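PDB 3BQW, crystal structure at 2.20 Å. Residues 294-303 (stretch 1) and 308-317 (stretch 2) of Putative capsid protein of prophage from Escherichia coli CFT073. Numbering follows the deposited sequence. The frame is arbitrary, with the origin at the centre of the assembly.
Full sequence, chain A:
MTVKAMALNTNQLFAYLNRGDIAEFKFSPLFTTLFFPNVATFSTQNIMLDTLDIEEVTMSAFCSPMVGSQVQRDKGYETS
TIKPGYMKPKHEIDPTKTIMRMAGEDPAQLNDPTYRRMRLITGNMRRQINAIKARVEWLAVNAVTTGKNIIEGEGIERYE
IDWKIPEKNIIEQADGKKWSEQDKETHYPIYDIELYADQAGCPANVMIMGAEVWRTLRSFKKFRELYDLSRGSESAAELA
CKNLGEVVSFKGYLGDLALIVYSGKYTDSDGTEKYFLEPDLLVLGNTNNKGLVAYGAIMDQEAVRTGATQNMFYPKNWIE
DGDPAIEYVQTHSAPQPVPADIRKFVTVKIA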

# COMPACT_ATOMS: atom_id res chain seq x y z
N ALA A 294 -4.04 -9.39 -4.14
CA ALA A 294 -4.45 -10.27 -5.22
C ALA A 294 -4.15 -9.56 -6.52
O ALA A 294 -4.41 -8.36 -6.66
N TYR A 295 -3.60 -10.30 -7.47
CA TYR A 295 -3.26 -9.73 -8.79
C TYR A 295 -4.10 -10.41 -9.88
O TYR A 295 -4.08 -11.64 -10.01
N GLY A 296 -4.84 -9.62 -10.64
CA GLY A 296 -5.54 -10.14 -11.78
C GLY A 296 -4.53 -10.42 -12.86
O GLY A 296 -3.41 -9.93 -12.80
N ALA A 297 -4.94 -11.21 -13.84
CA ALA A 297 -4.07 -11.52 -15.00
C ALA A 297 -3.63 -10.27 -15.77
O ALA A 297 -4.38 -9.31 -15.94
N ILE A 298 -2.40 -10.34 -16.26
CA ILE A 298 -1.88 -9.35 -17.19
C ILE A 298 -2.61 -9.52 -18.52
O ILE A 298 -2.80 -10.66 -18.99
N MET A 299 -3.06 -8.41 -19.10
CA MET A 299 -3.95 -8.43 -20.25
C MET A 299 -3.27 -7.95 -21.56
O MET A 299 -3.89 -7.99 -22.62
N ASP A 300 -2.01 -7.56 -21.47
CA ASP A 300 -1.18 -7.19 -22.62
C ASP A 300 -1.06 -8.33 -23.64
O ASP A 300 -0.76 -9.48 -23.27
N GLN A 301 -1.24 -8.01 -24.93
CA GLN A 301 -1.23 -9.04 -25.96
C GLN A 301 0.05 -9.85 -25.95
O GLN A 301 -0.00 -11.06 -26.15
N GLU A 302 1.19 -9.21 -25.72
CA GLU A 302 2.47 -9.93 -25.75
C GLU A 302 2.60 -10.82 -24.52
O GLU A 302 3.19 -11.90 -24.58
N ALA A 303 2.05 -10.35 -23.40
CA ALA A 303 1.91 -11.20 -22.22
C ALA A 303 0.99 -12.38 -22.56
O ALA A 303 1.34 -13.53 -22.29
N ALA A 308 2.39 -15.37 -20.40
CA ALA A 308 2.98 -14.71 -19.20
C ALA A 308 1.96 -13.82 -18.42
O ALA A 308 2.33 -12.83 -17.74
N THR A 309 0.68 -14.19 -18.52
CA THR A 309 -0.43 -13.42 -17.96
C THR A 309 -0.52 -13.52 -16.43
O THR A 309 -1.12 -12.66 -15.76
N GLN A 310 0.06 -14.58 -15.86
CA GLN A 310 -0.03 -14.80 -14.44
C GLN A 310 1.20 -14.20 -13.81
O GLN A 310 2.22 -14.85 -13.72
N ASN A 311 1.07 -12.95 -13.37
CA ASN A 311 2.20 -12.13 -12.94
C ASN A 311 1.75 -10.94 -12.10
O ASN A 311 0.74 -10.32 -12.42
N MET A 312 2.52 -10.61 -11.06
CA MET A 312 2.33 -9.36 -10.32
C MET A 312 2.57 -8.18 -11.27
O MET A 312 1.74 -7.27 -11.38
N PHE A 313 3.70 -8.25 -11.97
CA PHE A 313 4.19 -7.18 -12.84
C PHE A 313 4.58 -7.74 -14.18
O PHE A 313 5.07 -8.87 -14.27
N TYR A 314 4.40 -6.94 -15.22
CA TYR A 314 4.83 -7.29 -16.55
C TYR A 314 5.41 -6.05 -17.22
O TYR A 314 4.66 -5.17 -17.67
N PRO A 315 6.74 -5.96 -17.27
CA PRO A 315 7.45 -4.84 -17.86
C PRO A 315 7.67 -5.00 -19.36
O PRO A 315 7.83 -6.12 -19.85
N LYS A 316 7.61 -3.88 -20.07
CA LYS A 316 7.79 -3.87 -21.52
C LYS A 316 8.69 -2.72 -21.85
O LYS A 316 8.57 -1.66 -21.25
N ASN A 317 9.59 -2.91 -22.81
CA ASN A 317 10.40 -1.82 -23.36
C ASN A 317 10.21 -1.83 -24.88
O ASN A 317 10.24 -2.89 -25.49

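The two stretches meet in a mixed contact, in which aromatic and aliphatic side chains pack around two backbone hydrogen bonds and one salt bridge ties the ends of two side chains together. Ile-298 N donates to Thr-309 O (2.7 Å) and Ala-308 N to Ala-303 O (2.8 Å); these bonds join the backbones, and the side chains pack around them. Ile-298 (chi1 m, chi2 m) points toward stretch 2: its CG2 lies 3.7 Å from Tyr-314 CB, its CG1 3.8 Å from Asn-311 CB, and its CD1 3.7 Å from Asn-311 O. Tyr-314, chi1 t, points back toward stretch 1 and offers one ring face to Ala-303, whose CB stands 3.6 Å from the ring centroid, almost on the normal, in a CH-pi contact. Tyr-295, chi1 m, also points inward. Over its ring lies Met-312 (m, t, m), with CG 3.9 Å from the Tyr-295 centroid in a second CH-pi contact; Met-312 SD sits obliquely at 4.7 Å from the same centroid, and the end of the methionine leads away from stretch 1. Asp-300 (chi1 t) and Lys-316 (m, t, p, p) both point inward, and Lys-316 NZ reaches Asp-300 OD2 at 2.9 Å, a hydrogen-bonded salt bridge. Asp-300 OD2 also caps the helix that follows, accepting weak bonds from Glu-302 N (3.2 Å) and Ala-303 N (3.3 Å), so one carboxylate oxygen serves both the helix start and the lysine. Glu-302, chi1 t, brings its CG to 3.6 Å from Tyr-314 OH before its end leads away. Within stretch 2, Asn-311 ND2 donates to Ala-308 O (2.7 Å), and Asn-311 CB packs beside Ile-298 CG1. Water 1 bridges the backbones, its O lying 2.7 Å from Gly-296 O and 3.0 Å from Asn-311 O in hydrogen-bonding geometry.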

# COMPACT_ATOMS: atom_id res chain seq x y z
CB ALA A 294 -5.94 -10.61 -5.11
CB TYR A 295 -1.77 -9.91 -9.07
CG TYR A 295 -0.91 -9.07 -8.16
CD1 TYR A 295 -0.39 -7.85 -8.59
CD2 TYR A 295 -0.63 -9.50 -6.86
CE1 TYR A 295 0.40 -7.06 -7.72
CE2 TYR A 295 0.17 -8.74 -6.02
CZ TYR A 295 0.68 -7.52 -6.45
OH TYR A 295 1.45 -6.76 -5.59
CB ALA A 297 -4.76 -12.51 -15.98
CB ILE A 298 -0.38 -9.53 -17.39
CG1 ILE A 298 0.36 -9.53 -16.04
CG2 ILE A 298 0.15 -8.44 -18.33
CD1 ILE A 298 0.38 -8.17 -15.37
CB MET A 299 -5.24 -7.63 -19.97
CG MET A 299 -6.21 -8.36 -19.00
SD MET A 299 -6.64 -10.10 -19.43
CE MET A 299 -8.03 -9.79 -20.53
CB ASP A 300 0.22 -6.80 -22.13
CG ASP A 300 1.11 -6.32 -23.26
OD1 ASP A 300 0.84 -5.22 -23.80
OD2 ASP A 300 2.08 -7.02 -23.58
CB GLN A 301 -1.49 -8.49 -27.37
CG GLN A 301 -1.68 -9.64 -28.39
CD GLN A 301 -2.02 -9.20 -29.81
OE1 GLN A 301 -3.19 -9.07 -30.19
NE2 GLN A 301 -0.98 -9.00 -30.63
CB GLU A 302 3.65 -8.96 -25.84
CG GLU A 302 5.03 -9.63 -25.86
CD GLU A 302 5.34 -10.41 -27.14
OE1 GLU A 302 4.59 -10.30 -28.15
OE2 GLU A 302 6.37 -11.14 -27.15
CB ALA A 303 1.35 -10.39 -21.03
CB ALA A 308 4.20 -13.93 -19.60
CB THR A 309 -1.77 -13.88 -18.58
OG1 THR A 309 -2.09 -15.21 -18.14
CG2 THR A 309 -1.70 -13.85 -20.13
CB GLN A 310 -0.18 -16.28 -14.12
CG GLN A 310 -0.47 -16.56 -12.67
CD GLN A 310 -1.19 -17.88 -12.42
OE1 GLN A 310 -0.90 -18.89 -13.05
NE2 GLN A 310 -2.12 -17.87 -11.47
CB ASN A 311 2.91 -11.58 -14.19
CG ASN A 311 4.16 -12.36 -14.57
OD1 ASN A 311 5.01 -12.63 -13.71
ND2 ASN A 311 4.27 -12.74 -15.84
CB MET A 312 3.27 -9.27 -9.13
CG MET A 312 3.12 -10.38 -8.06
SD MET A 312 4.16 -10.06 -6.61
CE MET A 312 5.76 -10.23 -7.35
CB PHE A 313 5.43 -6.50 -12.24
CG PHE A 313 5.27 -6.13 -10.80
CD1 PHE A 313 4.30 -5.20 -10.42
CD2 PHE A 313 6.07 -6.70 -9.83
CE1 PHE A 313 4.13 -4.85 -9.08
CE2 PHE A 313 5.92 -6.37 -8.49
CZ PHE A 313 4.94 -5.45 -8.10
CB TYR A 314 3.68 -7.87 -17.36
CG TYR A 314 4.10 -8.43 -18.66
CD1 TYR A 314 4.50 -9.77 -18.76
CD2 TYR A 314 4.11 -7.64 -19.81
CE1 TYR A 314 4.92 -10.28 -19.97
CE2 TYR A 314 4.50 -8.16 -21.01
CZ TYR A 314 4.91 -9.47 -21.09
OH TYR A 314 5.29 -9.98 -22.29
CB PRO A 315 8.77 -4.85 -17.08
CG PRO A 315 9.04 -6.30 -16.86
CD PRO A 315 7.67 -6.94 -16.69
CB LYS A 316 6.46 -3.62 -22.26
CG LYS A 316 5.36 -4.64 -22.02
CD LYS A 316 4.03 -4.21 -22.69
CE LYS A 316 4.05 -4.32 -24.24
NZ LYS A 316 4.38 -5.70 -24.73
CB ASN A 317 11.87 -2.00 -22.96
CG ASN A 317 12.82 -0.95 -23.61
OD1 ASN A 317 12.60 0.27 -23.56
ND2 ASN A 317 13.90 -1.44 -24.17
O HOH W 1 -1.37 -8.22 -12.17